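Long-range contacts in separin (Saccharomyces cerevisiae, PDB 5U1T), which cleaves a subunit of the cohesin complex as a caspase-like cysteine protease, so that chromosomes can segregate at the onset of anaphase: residues 595-600 with 635-640; 584-589 with 625-630; 642-647 with 680-685; 471-476 with 501-506. All blocks are in the same frame, centred on the assembly; numbering follows the deposited sequence.

How the contacts relate
All four contacts join parts of the helical region, away from Cys1497, the probable catalytic cysteine. Contacts 1 and 2 lie closest, their centres 14 Å apart. Their segments alternate along the chain, and Lys596 and Tyr638 of contact 1 pack on Trp589 and Tyr585 of contact 2. Glu604 ties them further: its carboxylate bonds Tyr638, Tyr585 and Trp589. Contact 3 follows contact 1 directly in sequence, and it meets contact 2 through Ser628 OG and Ala645 O, probably hydrogen-bonded. Contact 4 comes earlier in the chain. It touches contact 1 where Ser471 reaches the carbonyl of Arg599, but stays about 9 Å from contact 2 and about 15 Å from contact 3, between nearest atoms.

Contact 1: 595-600 with 635-640; sequences EKAERI and EKYYSS
Ile600 packs against two successive tyrosines, Tyr637 and Tyr638, and crosses both side chains at about a right angle. Ile600 CG1 is anti to the carbonyl carbon (chi1 -63°) and lies over one face of the Tyr638 ring, offset toward the rim. CG1 is 4.2 Å from the centroid of the Tyr638 ring, a CH-pi contact. The second torsion (chi2 -66°) turns CD1 toward the phenol end, where Ile600 CD1 is 3.7 Å from Tyr638 CZ. Ile600 CG2 meets Tyr638 CE1 at 3.9 Å. The hydroxyl of Tyr638 is hydrogen-bonded to Glu604, which fixes the far end of the ring.

Tyr637 uses both ends of its side chain. At the near end, Tyr637 CB is 4.0 Å from Ile600 CG1. Further out, the ring passes obliquely by the backbone of the other segment. Tyr637 CD2 lies 3.4 Å from Glu598 O, and Tyr637 OH is 3.7 Å from Ala597 CA. A weak hydrogen bond from Lys636 NZ reaches the same hydroxyl. Ala597 is the first residue past helix 593-596 and has positive phi (35°). The extended residues that follow bring Ile600 to the tyrosines. No hydrogen bond crosses between the segments. The Glu598 carboxylate is bonded to Tyr556 instead. This is loop-to-helix packing in an all-helical region, where the link following helix 593-596 lies against the short helix 635-638.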
loop_
_atom_site.group_PDB
_atom_site.type_symbol
_atom_site.label_atom_id
_atom_site.label_comp_id
_atom_site.label_asym_id
_atom_site.label_seq_id
_atom_site.Cartn_x
_atom_site.Cartn_y
_atom_site.Cartn_z
ATOM N N GLU A 595 26.788 -1.493 -25.217
ATOM C CA GLU A 595 27.021 -2.585 -26.172
ATOM C C GLU A 595 25.782 -2.746 -27.057
ATOM O O GLU A 595 25.851 -2.672 -28.283
ATOM C CB GLU A 595 27.281 -3.924 -25.469
ATOM C CG GLU A 595 28.695 -4.249 -25.000
ATOM C CD GLU A 595 28.722 -5.594 -24.243
ATOM O OE1 GLU A 595 29.290 -5.653 -23.122
ATOM O OE2 GLU A 595 28.149 -6.588 -24.771
ATOM N N LYS A 596 24.644 -2.981 -26.411
ATOM C CA LYS A 596 23.413 -3.315 -27.124
ATOM C C LYS A 596 22.953 -2.183 -28.059
ATOM O O LYS A 596 22.242 -2.448 -29.036
ATOM C CB LYS A 596 22.304 -3.681 -26.125
ATOM C CG LYS A 596 22.435 -5.088 -25.545
ATOM C CD LYS A 596 21.066 -5.748 -25.351
ATOM C CE LYS A 596 20.305 -5.953 -26.694
ATOM N NZ LYS A 596 20.787 -7.124 -27.487
ATOM N N ALA A 597 23.380 -0.950 -27.758
ATOM C CA ALA A 597 23.108 0.249 -28.570
ATOM C C ALA A 597 21.733 0.242 -29.241
ATOM O O ALA A 597 21.630 0.340 -30.462
ATOM C CB ALA A 597 24.200 0.425 -29.632
ATOM N N GLU A 598 20.683 0.120 -28.440
ATOM C CA GLU A 598 19.331 -0.008 -28.965
ATOM C C GLU A 598 18.313 0.646 -28.034
ATOM O O GLU A 598 18.499 0.689 -26.813
ATOM C CB GLU A 598 18.992 -1.483 -29.168
ATOM C CG GLU A 598 17.550 -1.766 -29.520
ATOM C CD GLU A 598 17.290 -3.248 -29.631
ATOM O OE1 GLU A 598 16.159 -3.687 -29.294
ATOM O OE2 GLU A 598 18.229 -3.965 -30.065
ATOM N N ARG A 599 17.258 1.175 -28.643
ATOM C CA ARG A 599 16.094 1.691 -27.943
ATOM C C ARG A 599 15.485 0.642 -27.031
ATOM O O ARG A 599 15.496 -0.547 -27.321
ATOM C CB ARG A 599 15.058 2.167 -28.951
ATOM C CG ARG A 599 14.054 3.114 -28.408
ATOM C CD ARG A 599 13.276 3.764 -29.534
ATOM N NE ARG A 599 12.299 4.686 -28.971
ATOM C CZ ARG A 599 11.097 4.326 -28.516
ATOM N NH1 ARG A 599 10.287 5.251 -27.988
ATOM N NH2 ARG A 599 10.700 3.045 -28.578
ATOM N N ILE A 600 14.941 1.088 -25.931
ATOM C CA ILE A 600 14.533 0.158 -24.936
ATOM C C ILE A 600 13.097 -0.153 -25.177
ATOM O O ILE A 600 12.311 0.712 -25.449
ATOM C CB ILE A 600 14.758 0.738 -23.554
ATOM C CG1 ILE A 600 16.230 0.971 -23.384
ATOM C CG2 ILE A 600 14.348 -0.235 -22.486
ATOM C CD1 ILE A 600 16.995 -0.313 -23.369
ATOM N N GLU A 635 21.317 6.507 -18.086
ATOM C CA GLU A 635 20.330 7.510 -18.471
ATOM C C GLU A 635 20.169 7.730 -19.988
ATOM O O GLU A 635 19.088 8.118 -20.461
ATOM C CB GLU A 635 20.717 8.819 -17.807
ATOM C CG GLU A 635 19.848 9.992 -18.106
ATOM C CD GLU A 635 20.165 11.118 -17.153
ATOM O OE1 GLU A 635 21.219 11.789 -17.341
ATOM O OE2 GLU A 635 19.375 11.305 -16.192
ATOM N N LYS A 636 21.244 7.490 -20.742
ATOM C CA LYS A 636 21.223 7.578 -22.201
ATOM C C LYS A 636 20.083 6.774 -22.815
ATOM O O LYS A 636 19.616 7.086 -23.904
ATOM C CB LYS A 636 22.562 7.095 -22.784
ATOM C CG LYS A 636 22.708 7.226 -24.314
ATOM C CD LYS A 636 24.092 6.765 -24.791
ATOM C CE LYS A 636 24.206 6.790 -26.309
ATOM N NZ LYS A 636 25.431 6.083 -26.792
ATOM N N TYR A 637 19.632 5.749 -22.101
ATOM C CA TYR A 637 18.639 4.824 -22.615
ATOM C C TYR A 637 17.409 4.734 -21.741
ATOM O O TYR A 637 16.332 4.339 -22.201
ATOM C CB TYR A 637 19.256 3.436 -22.758
ATOM C CG TYR A 637 20.383 3.404 -23.761
ATOM C CD1 TYR A 637 21.686 3.722 -23.381
ATOM C CD2 TYR A 637 20.144 3.079 -25.094
ATOM C CE1 TYR A 637 22.725 3.700 -24.301
ATOM C CE2 TYR A 637 21.172 3.060 -26.016
ATOM C CZ TYR A 637 22.464 3.373 -25.616
ATOM O OH TYR A 637 23.496 3.357 -26.534
ATOM N N TYR A 638 17.567 5.079 -20.467
ATOM C CA TYR A 638 16.508 4.796 -19.518
ATOM C C TYR A 638 15.938 6.062 -18.936
ATOM O O TYR A 638 15.328 6.037 -17.868
ATOM C CB TYR A 638 17.027 3.880 -18.420
ATOM C CG TYR A 638 17.340 2.485 -18.910
ATOM C CD1 TYR A 638 16.357 1.499 -18.926
ATOM C CD2 TYR A 638 18.616 2.155 -19.374
ATOM C CE1 TYR A 638 16.635 0.221 -19.367
ATOM C CE2 TYR A 638 18.902 0.874 -19.829
ATOM C CZ TYR A 638 17.904 -0.085 -19.826
ATOM O OH TYR A 638 18.182 -1.360 -20.256
ATOM N N SER A 639 16.116 7.164 -19.654
ATOM C CA SER A 639 15.737 8.470 -19.133
ATOM C C SER A 639 14.255 8.526 -18.805
ATOM O O SER A 639 13.856 9.221 -17.868
ATOM C CB SER A 639 16.087 9.581 -20.125
ATOM O OG SER A 639 14.970 9.903 -20.945
ATOM N N SER A 640 13.445 7.791 -19.563
ATOM C CA SER A 640 11.988 7.826 -19.394
ATOM C C SER A 640 11.561 7.181 -18.083
ATOM O O SER A 640 10.495 7.464 -17.538
ATOM C CB SER A 640 11.285 7.125 -20.574
ATOM O OG SER A 640 11.207 5.712 -20.406
#

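Contact 2: 584-589 with 625-630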
loop_
_atom_site.group_PDB
_atom_site.type_symbol
_atom_site.label_atom_id
_atom_site.label_comp_id
_atom_site.label_asym_id
_atom_site.label_seq_id
_atom_site.Cartn_x
_atom_site.Cartn_y
_atom_site.Cartn_z
ATOM N N LEU A 584 21.221 -10.446 -12.096
ATOM C CA LEU A 584 21.352 -10.774 -13.510
ATOM C C LEU A 584 21.062 -9.577 -14.389
ATOM O O LEU A 584 21.831 -9.268 -15.302
ATOM C CB LEU A 584 20.421 -11.921 -13.881
ATOM C CG LEU A 584 21.145 -13.249 -13.763
ATOM C CD1 LEU A 584 20.172 -14.389 -13.780
ATOM C CD2 LEU A 584 22.123 -13.333 -14.901
ATOM N N TYR A 585 19.964 -8.900 -14.089
ATOM C CA TYR A 585 19.550 -7.755 -14.871
ATOM C C TYR A 585 20.556 -6.626 -14.784
ATOM O O TYR A 585 20.844 -5.976 -15.791
ATOM C CB TYR A 585 18.176 -7.267 -14.426
ATOM C CG TYR A 585 17.680 -6.058 -15.182
ATOM C CD1 TYR A 585 17.290 -6.160 -16.507
ATOM C CD2 TYR A 585 17.587 -4.821 -14.560
ATOM C CE1 TYR A 585 16.840 -5.057 -17.197
ATOM C CE2 TYR A 585 17.135 -3.718 -15.233
ATOM C CZ TYR A 585 16.758 -3.837 -16.559
ATOM O OH TYR A 585 16.309 -2.726 -17.241
ATOM N N ILE A 586 21.109 -6.400 -13.595
ATOM C CA ILE A 586 22.071 -5.324 -13.420
ATOM C C ILE A 586 23.380 -5.618 -14.154
ATOM O O ILE A 586 23.929 -4.740 -14.821
ATOM C CB ILE A 586 22.377 -5.054 -11.925
ATOM C CG1 ILE A 586 21.150 -4.472 -11.217
ATOM C CG2 ILE A 586 23.564 -4.095 -11.766
ATOM C CD1 ILE A 586 21.418 -4.115 -9.769
ATOM N N ASN A 587 23.881 -6.845 -14.061
ATOM C CA ASN A 587 25.219 -7.116 -14.574
ATOM C C ASN A 587 25.315 -7.656 -15.991
ATOM O O ASN A 587 26.360 -7.488 -16.632
ATOM C CB ASN A 587 25.938 -8.076 -13.644
ATOM C CG ASN A 587 26.334 -7.410 -12.332
ATOM O OD1 ASN A 587 25.749 -7.699 -11.291
ATOM N ND2 ASN A 587 27.325 -6.499 -12.383
ATOM N N LYS A 588 24.253 -8.297 -16.483
ATOM C CA LYS A 588 24.296 -8.919 -17.800
ATOM C C LYS A 588 23.298 -8.302 -18.773
ATOM O O LYS A 588 23.282 -8.650 -19.941
ATOM C CB LYS A 588 24.041 -10.421 -17.695
ATOM C CG LYS A 588 24.981 -11.138 -16.764
ATOM C CD LYS A 588 26.405 -10.734 -17.024
ATOM C CE LYS A 588 27.141 -11.785 -17.844
ATOM N NZ LYS A 588 26.958 -13.121 -17.195
ATOM N N TRP A 589 22.452 -7.395 -18.303
ATOM C CA TRP A 589 21.616 -6.645 -19.230
ATOM C C TRP A 589 21.889 -5.158 -19.135
ATOM O O TRP A 589 22.477 -4.563 -20.033
ATOM C CB TRP A 589 20.123 -6.904 -18.996
ATOM C CG TRP A 589 19.346 -6.544 -20.219
ATOM C CD1 TRP A 589 18.644 -5.398 -20.442
ATOM C CD2 TRP A 589 19.262 -7.306 -21.423
ATOM N NE1 TRP A 589 18.099 -5.414 -21.699
ATOM C CE2 TRP A 589 18.469 -6.574 -22.325
ATOM C CE3 TRP A 589 19.773 -8.547 -21.823
ATOM C CZ2 TRP A 589 18.168 -7.045 -23.613
ATOM C CZ3 TRP A 589 19.470 -9.015 -23.099
ATOM C CH2 TRP A 589 18.679 -8.262 -23.977
ATOM N N ILE A 625 18.730 0.081 -4.103
ATOM C CA ILE A 625 19.648 1.215 -4.265
ATOM C C ILE A 625 20.581 0.970 -5.454
ATOM O O ILE A 625 20.807 1.857 -6.276
ATOM C CB ILE A 625 20.470 1.489 -2.963
ATOM C CG1 ILE A 625 19.537 2.020 -1.877
ATOM C CG2 ILE A 625 21.549 2.514 -3.184
ATOM C CD1 ILE A 625 20.147 2.067 -0.496
ATOM N N GLU A 626 21.100 -0.244 -5.559
ATOM C CA GLU A 626 22.083 -0.527 -6.582
ATOM C C GLU A 626 21.455 -0.494 -7.986
ATOM O O GLU A 626 22.021 0.084 -8.927
ATOM C CB GLU A 626 22.739 -1.869 -6.318
ATOM C CG GLU A 626 23.680 -2.253 -7.415
ATOM C CD GLU A 626 24.040 -3.704 -7.345
ATOM O OE1 GLU A 626 23.703 -4.320 -6.296
ATOM O OE2 GLU A 626 24.643 -4.210 -8.325
ATOM N N LEU A 627 20.277 -1.105 -8.100
ATOM C CA LEU A 627 19.473 -1.048 -9.304
ATOM C C LEU A 627 19.177 0.389 -9.684
ATOM O O LEU A 627 19.511 0.808 -10.798
ATOM C CB LEU A 627 18.164 -1.825 -9.128
ATOM C CG LEU A 627 17.174 -1.810 -10.299
ATOM C CD1 LEU A 627 17.872 -2.050 -11.639
ATOM C CD2 LEU A 627 16.125 -2.850 -10.085
ATOM N N SER A 628 18.550 1.137 -8.780
ATOM C CA SER A 628 18.164 2.524 -9.058
ATOM C C SER A 628 19.334 3.379 -9.506
ATOM O O SER A 628 19.218 4.155 -10.458
ATOM C CB SER A 628 17.528 3.169 -7.827
ATOM O OG SER A 628 16.142 2.896 -7.787
ATOM N N LEU A 629 20.456 3.247 -8.805
ATOM C CA LEU A 629 21.637 4.023 -9.147
ATOM C C LEU A 629 22.084 3.635 -10.546
ATOM O O LEU A 629 22.386 4.491 -11.374
ATOM C CB LEU A 629 22.768 3.806 -8.136
ATOM C CG LEU A 629 22.628 4.356 -6.707
ATOM C CD1 LEU A 629 23.919 4.135 -5.956
ATOM C CD2 LEU A 629 22.225 5.826 -6.692
ATOM N N CYS A 630 22.096 2.339 -10.811
ATOM C CA CYS A 630 22.544 1.856 -12.098
ATOM C C CYS A 630 21.663 2.381 -13.256
ATOM O O CYS A 630 22.175 2.802 -14.288
ATOM C CB CYS A 630 22.582 0.335 -12.088
ATOM S SG CYS A 630 23.173 -0.314 -13.634
#
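The Tyr585 ring presents an edge to Leu627. The methyl CD1 of Leu627 sits near the ring plane, 4.0 Å from Tyr585 CE2 and equally close to CD2. The ring also meets Phe607 of helix 602-617 edge-to-face, and its hydroxyl is hydrogen-bonded to Glu604. Tyr585 CG is anti to the backbone N (chi1 179°), and its ring reaches Leu627 with the CD2-CE2 side.

A second flat group is the carboxylate of Glu626. Ile586 CD1 lies above its plane, 3.6 Å from Glu626 CD, and Ile586 CG2 is 3.6 Å from Glu626 OE2. Ile586 carries most of the contact. Its extended arm (chi2 -177°) reaches between the glutamate and the leucine, with CD1 4.0 Å from Leu627 CB. On its other branch, Ile586 CG2 meets Cys630 SG at 4.2 Å.

Segments 584-589 and 625-630, on helices 578-590 and 621-633, run in roughly the same direction, 37° apart, with helices 593-596 and 602-617 between them in the chain. The segment axes approach to 10.5 Å. No hydrogen bond or charge pair crosses. The segments are held by shape and apolar packing, and the glutamate adds van der Waals contact with isoleucine methyls.

Contact 3: 642-647 with 680-685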
loop_
_atom_site.group_PDB
_atom_site.type_symbol
_atom_site.label_atom_id
_atom_site.label_comp_id
_atom_site.label_asym_id
_atom_site.label_seq_id
_atom_site.Cartn_x
_atom_site.Cartn_y
_atom_site.Cartn_z
ATOM N N VAL A 642 13.715 6.922 -15.310
ATOM C CA VAL A 642 14.468 7.511 -14.202
ATOM C C VAL A 642 13.606 8.200 -13.115
ATOM O O VAL A 642 13.988 8.199 -11.943
ATOM C CB VAL A 642 15.519 8.520 -14.744
ATOM C CG1 VAL A 642 16.151 9.327 -13.618
ATOM C CG2 VAL A 642 16.594 7.785 -15.516
ATOM N N PRO A 643 12.451 8.786 -13.482
ATOM C CA PRO A 643 11.524 9.172 -12.405
ATOM C C PRO A 643 11.200 8.033 -11.429
ATOM O O PRO A 643 10.959 8.279 -10.239
ATOM C CB PRO A 643 10.258 9.590 -13.166
ATOM C CG PRO A 643 10.785 10.144 -14.450
ATOM C CD PRO A 643 12.039 9.351 -14.784
ATOM N N TYR A 644 11.183 6.800 -11.923
ATOM C CA TYR A 644 10.895 5.673 -11.053
ATOM C C TYR A 644 12.115 5.309 -10.240
ATOM O O TYR A 644 11.996 4.928 -9.073
ATOM C CB TYR A 644 10.427 4.459 -11.842
ATOM C CG TYR A 644 9.031 4.590 -12.380
ATOM C CD1 TYR A 644 8.793 5.259 -13.575
ATOM C CD2 TYR A 644 7.958 4.031 -11.712
ATOM C CE1 TYR A 644 7.528 5.379 -14.079
ATOM C CE2 TYR A 644 6.691 4.142 -12.208
ATOM C CZ TYR A 644 6.480 4.816 -13.396
ATOM O OH TYR A 644 5.209 4.930 -13.915
ATOM N N ALA A 645 13.288 5.408 -10.851
ATOM C CA ALA A 645 14.492 5.104 -10.116
ATOM C C ALA A 645 14.627 6.122 -8.984
ATOM O O ALA A 645 14.972 5.754 -7.875
ATOM C CB ALA A 645 15.696 5.113 -11.020
ATOM N N ASP A 646 14.308 7.386 -9.252
ATOM C CA ASP A 646 14.464 8.441 -8.254
ATOM C C ASP A 646 13.510 8.252 -7.071
ATOM O O ASP A 646 13.951 8.267 -5.925
ATOM C CB ASP A 646 14.270 9.828 -8.885
ATOM C CG ASP A 646 15.561 10.370 -9.510
ATOM O OD1 ASP A 646 16.630 9.793 -9.224
ATOM O OD2 ASP A 646 15.526 11.364 -10.281
ATOM N N ASN A 647 12.220 8.055 -7.343
ATOM C CA ASN A 647 11.249 7.752 -6.295
ATOM C C ASN A 647 11.637 6.524 -5.476
ATOM O O ASN A 647 11.515 6.525 -4.246
ATOM C CB ASN A 647 9.849 7.543 -6.894
ATOM C CG ASN A 647 8.848 6.865 -5.904
ATOM O OD1 ASN A 647 8.990 5.682 -5.558
ATOM N ND2 ASN A 647 7.814 7.605 -5.499
ATOM N N ILE A 680 -0.170 13.271 -14.644
ATOM C CA ILE A 680 -0.714 12.832 -13.360
ATOM C C ILE A 680 0.048 11.638 -12.808
ATOM O O ILE A 680 0.132 11.462 -11.592
ATOM C CB ILE A 680 -2.219 12.471 -13.459
ATOM C CG1 ILE A 680 -2.957 13.497 -14.316
ATOM C CG2 ILE A 680 -2.853 12.432 -12.077
ATOM C CD1 ILE A 680 -2.750 14.927 -13.861
ATOM N N GLU A 681 0.618 10.826 -13.695
ATOM C CA GLU A 681 1.362 9.660 -13.239
ATOM C C GLU A 681 2.693 10.053 -12.593
ATOM O O GLU A 681 3.075 9.503 -11.561
ATOM C CB GLU A 681 1.604 8.675 -14.382
ATOM C CG GLU A 681 1.262 7.255 -13.972
ATOM C CD GLU A 681 1.945 6.174 -14.814
ATOM O OE1 GLU A 681 2.215 6.400 -16.034
ATOM O OE2 GLU A 681 2.197 5.079 -14.237
ATOM N N GLN A 682 3.396 11.008 -13.189
ATOM C CA GLN A 682 4.659 11.433 -12.628
ATOM C C GLN A 682 4.453 12.229 -11.342
ATOM O O GLN A 682 5.272 12.172 -10.433
ATOM C CB GLN A 682 5.443 12.248 -13.649
ATOM C CG GLN A 682 6.358 11.390 -14.503
ATOM C CD GLN A 682 5.594 10.385 -15.380
ATOM O OE1 GLN A 682 4.664 10.754 -16.125
ATOM N NE2 GLN A 682 5.988 9.104 -15.297
ATOM N N ALA A 683 3.350 12.965 -11.270
ATOM C CA ALA A 683 3.041 13.775 -10.099
ATOM C C ALA A 683 2.663 12.885 -8.927
ATOM O O ALA A 683 3.017 13.159 -7.781
ATOM C CB ALA A 683 1.926 14.747 -10.406
ATOM N N LEU A 684 1.931 11.816 -9.223
ATOM C CA LEU A 684 1.603 10.834 -8.211
ATOM C C LEU A 684 2.894 10.229 -7.691
ATOM O O LEU A 684 3.066 10.023 -6.485
ATOM C CB LEU A 684 0.679 9.756 -8.770
ATOM C CG LEU A 684 -0.829 10.039 -8.748
ATOM C CD1 LEU A 684 -1.576 9.044 -9.635
ATOM C CD2 LEU A 684 -1.388 10.006 -7.331
ATOM N N LEU A 685 3.815 9.971 -8.606
ATOM C CA LEU A 685 5.073 9.353 -8.239
ATOM C C LEU A 685 5.919 10.262 -7.359
ATOM O O LEU A 685 6.439 9.842 -6.338
ATOM C CB LEU A 685 5.845 8.973 -9.485
ATOM C CG LEU A 685 6.879 7.888 -9.247
ATOM C CD1 LEU A 685 6.137 6.607 -8.961
ATOM C CD2 LEU A 685 7.789 7.766 -10.474
#
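Apolar packing centres on Leu685, which sets its CD2 over the middle of one face of the Tyr644 ring. Leu685 CD2 is 3.9 Å from the centroid of the Tyr644 ring, and the approach is 11° off the ring normal, a CH-pi contact. The leucine crosses the tyrosine side chain at about a right angle. Leu685 CD1 also lies near the ring, 4.1 Å from Tyr644 CE2. Leu685 CD2 meets Pro643 CB at 4.1 Å. Asn647 CB rests 3.8 Å from Leu685 CG, so proline, tyrosine and asparagine all border this one side chain.

Segments 642-647 and 680-685, on helices 642-655 and 680-689, run almost parallel, 15° apart. Helix 659-672 lies between them in the chain. Side-by-side packing of helices separated by one intervening helix is a feature of alpha-helical solenoids, and it fits the helical domain here. Tyr644 also touches helix 602-617, at Lys609 and Leu612. An alanine in place of Tyr644 would probably leave Leu685 without the ring face it packs on and open a gap toward Glu681 and Leu612.

The polar contacts lie at two points. Asn647 CG stands anti to the backbone N (chi1 165°), and from there ND2 donates to Leu685 O at 2.8 Å. Leu685 O lies close to the amide plane of Asn647, and the N-H approach is bent. The bond ties the side chain to the backbone of the other helix. Tyr644 OH lies 3.0 Å from Glu681 OE2. That carboxylate oxygen is also salt-bridged to Lys734 of helix 729-752.

Contact 4: 471-476 with 501-506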
loop_
_atom_site.group_PDB
_atom_site.type_symbol
_atom_site.label_atom_id
_atom_site.label_comp_id
_atom_site.label_asym_id
_atom_site.label_seq_id
_atom_site.Cartn_x
_atom_site.Cartn_y
_atom_site.Cartn_z
ATOM N N SER A 471 11.983 -3.807 -29.321
ATOM C CA SER A 471 11.294 -2.553 -29.038
ATOM C C SER A 471 10.320 -2.165 -30.141
ATOM O O SER A 471 9.193 -1.781 -29.845
ATOM C CB SER A 471 12.291 -1.409 -28.795
ATOM O OG SER A 471 13.410 -1.455 -29.673
ATOM N N PHE A 472 10.702 -2.315 -31.391
ATOM C CA PHE A 472 9.798 -1.949 -32.455
ATOM C C PHE A 472 8.573 -2.830 -32.563
ATOM O O PHE A 472 7.489 -2.352 -32.761
ATOM C CB PHE A 472 10.496 -1.902 -33.804
ATOM C CG PHE A 472 9.553 -1.648 -34.925
ATOM C CD1 PHE A 472 9.123 -0.384 -35.191
ATOM C CD2 PHE A 472 9.046 -2.679 -35.655
ATOM C CE1 PHE A 472 8.219 -0.143 -36.186
ATOM C CE2 PHE A 472 8.143 -2.449 -36.647
ATOM C CZ PHE A 472 7.731 -1.179 -36.916
ATOM N N VAL A 473 8.743 -4.127 -32.414
ATOM C CA VAL A 473 7.637 -5.039 -32.550
ATOM C C VAL A 473 6.664 -4.962 -31.402
ATOM O O VAL A 473 5.515 -5.263 -31.561
ATOM C CB VAL A 473 8.107 -6.471 -32.794
ATOM C CG1 VAL A 473 9.037 -6.918 -31.709
ATOM C CG2 VAL A 473 6.933 -7.400 -32.875
ATOM N N PHE A 474 7.132 -4.564 -30.240
ATOM C CA PHE A 474 6.261 -4.409 -29.112
ATOM C C PHE A 474 5.465 -3.147 -29.283
ATOM O O PHE A 474 4.287 -3.103 -29.074
ATOM C CB PHE A 474 7.077 -4.330 -27.849
ATOM C CG PHE A 474 6.828 -5.451 -26.935
ATOM C CD1 PHE A 474 5.728 -5.454 -26.136
ATOM C CD2 PHE A 474 7.659 -6.517 -26.923
ATOM C CE1 PHE A 474 5.473 -6.498 -25.306
ATOM C CE2 PHE A 474 7.418 -7.570 -26.099
ATOM C CZ PHE A 474 6.319 -7.562 -25.287
ATOM N N ASP A 475 6.156 -2.115 -29.697
ATOM C CA ASP A 475 5.590 -0.823 -29.952
ATOM C C ASP A 475 4.506 -0.917 -31.006
ATOM O O ASP A 475 3.457 -0.337 -30.857
ATOM C CB ASP A 475 6.725 0.058 -30.424
ATOM C CG ASP A 475 6.346 1.466 -30.562
ATOM O OD1 ASP A 475 5.369 1.877 -29.956
ATOM O OD2 ASP A 475 7.039 2.181 -31.279
ATOM N N PHE A 476 4.763 -1.654 -32.072
ATOM C CA PHE A 476 3.801 -1.826 -33.131
ATOM C C PHE A 476 2.608 -2.649 -32.718
ATOM O O PHE A 476 1.501 -2.337 -33.054
ATOM C CB PHE A 476 4.458 -2.502 -34.330
ATOM C CG PHE A 476 3.497 -2.854 -35.419
ATOM C CD1 PHE A 476 2.803 -4.021 -35.379
ATOM C CD2 PHE A 476 3.284 -2.007 -36.462
ATOM C CE1 PHE A 476 1.907 -4.337 -36.354
ATOM C CE2 PHE A 476 2.394 -2.317 -37.447
ATOM C CZ PHE A 476 1.701 -3.483 -37.389
ATOM N N GLU A 501 4.858 -15.239 -35.581
ATOM C CA GLU A 501 4.672 -15.818 -34.271
ATOM C C GLU A 501 4.798 -14.734 -33.215
ATOM O O GLU A 501 3.977 -14.631 -32.309
ATOM C CB GLU A 501 5.717 -16.896 -34.041
ATOM C CG GLU A 501 5.614 -17.555 -32.736
ATOM C CD GLU A 501 6.654 -18.631 -32.560
ATOM O OE1 GLU A 501 7.778 -18.329 -32.095
ATOM O OE2 GLU A 501 6.334 -19.791 -32.895
ATOM N N ILE A 502 5.840 -13.926 -33.347
ATOM C CA ILE A 502 6.111 -12.860 -32.406
ATOM C C ILE A 502 4.944 -11.849 -32.334
ATOM O O ILE A 502 4.476 -11.488 -31.237
ATOM C CB ILE A 502 7.432 -12.169 -32.774
ATOM C CG1 ILE A 502 8.496 -13.244 -33.030
ATOM C CG2 ILE A 502 7.855 -11.211 -31.684
ATOM C CD1 ILE A 502 9.929 -12.778 -32.893
ATOM N N MET A 503 4.458 -11.418 -33.493
ATOM C CA MET A 503 3.328 -10.506 -33.538
ATOM C C MET A 503 2.098 -11.076 -32.841
ATOM O O MET A 503 1.390 -10.343 -32.138
ATOM C CB MET A 503 2.970 -10.159 -34.983
ATOM C CG MET A 503 3.961 -9.256 -35.652
ATOM S SD MET A 503 3.576 -9.026 -37.402
ATOM C CE MET A 503 2.057 -8.051 -37.334
ATOM N N LEU A 504 1.825 -12.364 -33.064
ATOM C CA LEU A 504 0.660 -12.993 -32.445
ATOM C C LEU A 504 0.833 -13.076 -30.904
ATOM O O LEU A 504 -0.134 -12.905 -30.142
ATOM C CB LEU A 504 0.414 -14.375 -33.044
ATOM C CG LEU A 504 -0.145 -14.411 -34.473
ATOM C CD1 LEU A 504 -0.094 -15.817 -35.027
ATOM C CD2 LEU A 504 -1.565 -13.880 -34.551
ATOM N N SER A 505 2.064 -13.311 -30.463
ATOM C CA SER A 505 2.374 -13.456 -29.047
ATOM C C SER A 505 2.162 -12.155 -28.246
ATOM O O SER A 505 1.481 -12.144 -27.225
ATOM C CB SER A 505 3.811 -13.937 -28.885
ATOM O OG SER A 505 4.048 -14.318 -27.543
ATOM N N VAL A 506 2.737 -11.062 -28.728
ATOM C CA VAL A 506 2.549 -9.781 -28.081
ATOM C C VAL A 506 1.099 -9.344 -28.163
ATOM O O VAL A 506 0.555 -8.864 -27.179
ATOM C CB VAL A 506 3.466 -8.699 -28.682
ATOM C CG1 VAL A 506 3.116 -7.339 -28.144
ATOM C CG2 VAL A 506 4.917 -9.028 -28.380
#
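Glu501 OE1, next to Ile502, is gripped by three hydrogen-bonding groups: Ser522 OG, Ser525 OG and His551 NE2. This probably steadies the start of helix 501-509, which packs on helix 470-485 of the all-helical region. The directions of the short segments differ by 51°, and their axes come within 9.7 Å. Across the contact itself the packing is apolar.

Val506 lays both methyls on the Phe474 ring. CG2 sits above one face, offset toward the rim and 3.8 Å from the ring centroid, a CH-pi contact. With CG1 anti to the backbone N (chi1 172°), that methyl comes 3.8 Å from both CD1 and CE1 of Phe474. The ring also meets Phe603 and touches Ile528 and Leu532 of helix 523-533. An alanine at Phe474 would probably leave the methyls of Val506 without a ring to rest on and open a gap toward Phe603 and Leu532.

Toward the start of helix 501-509, Val473 CG2 meets Ile502 CG2 at 4.1 Å, the side chains crossing at about a right angle. Met503 bends at its third torsion (chi3 69°), which puts its CE 3.8 Å from Phe476 CE1.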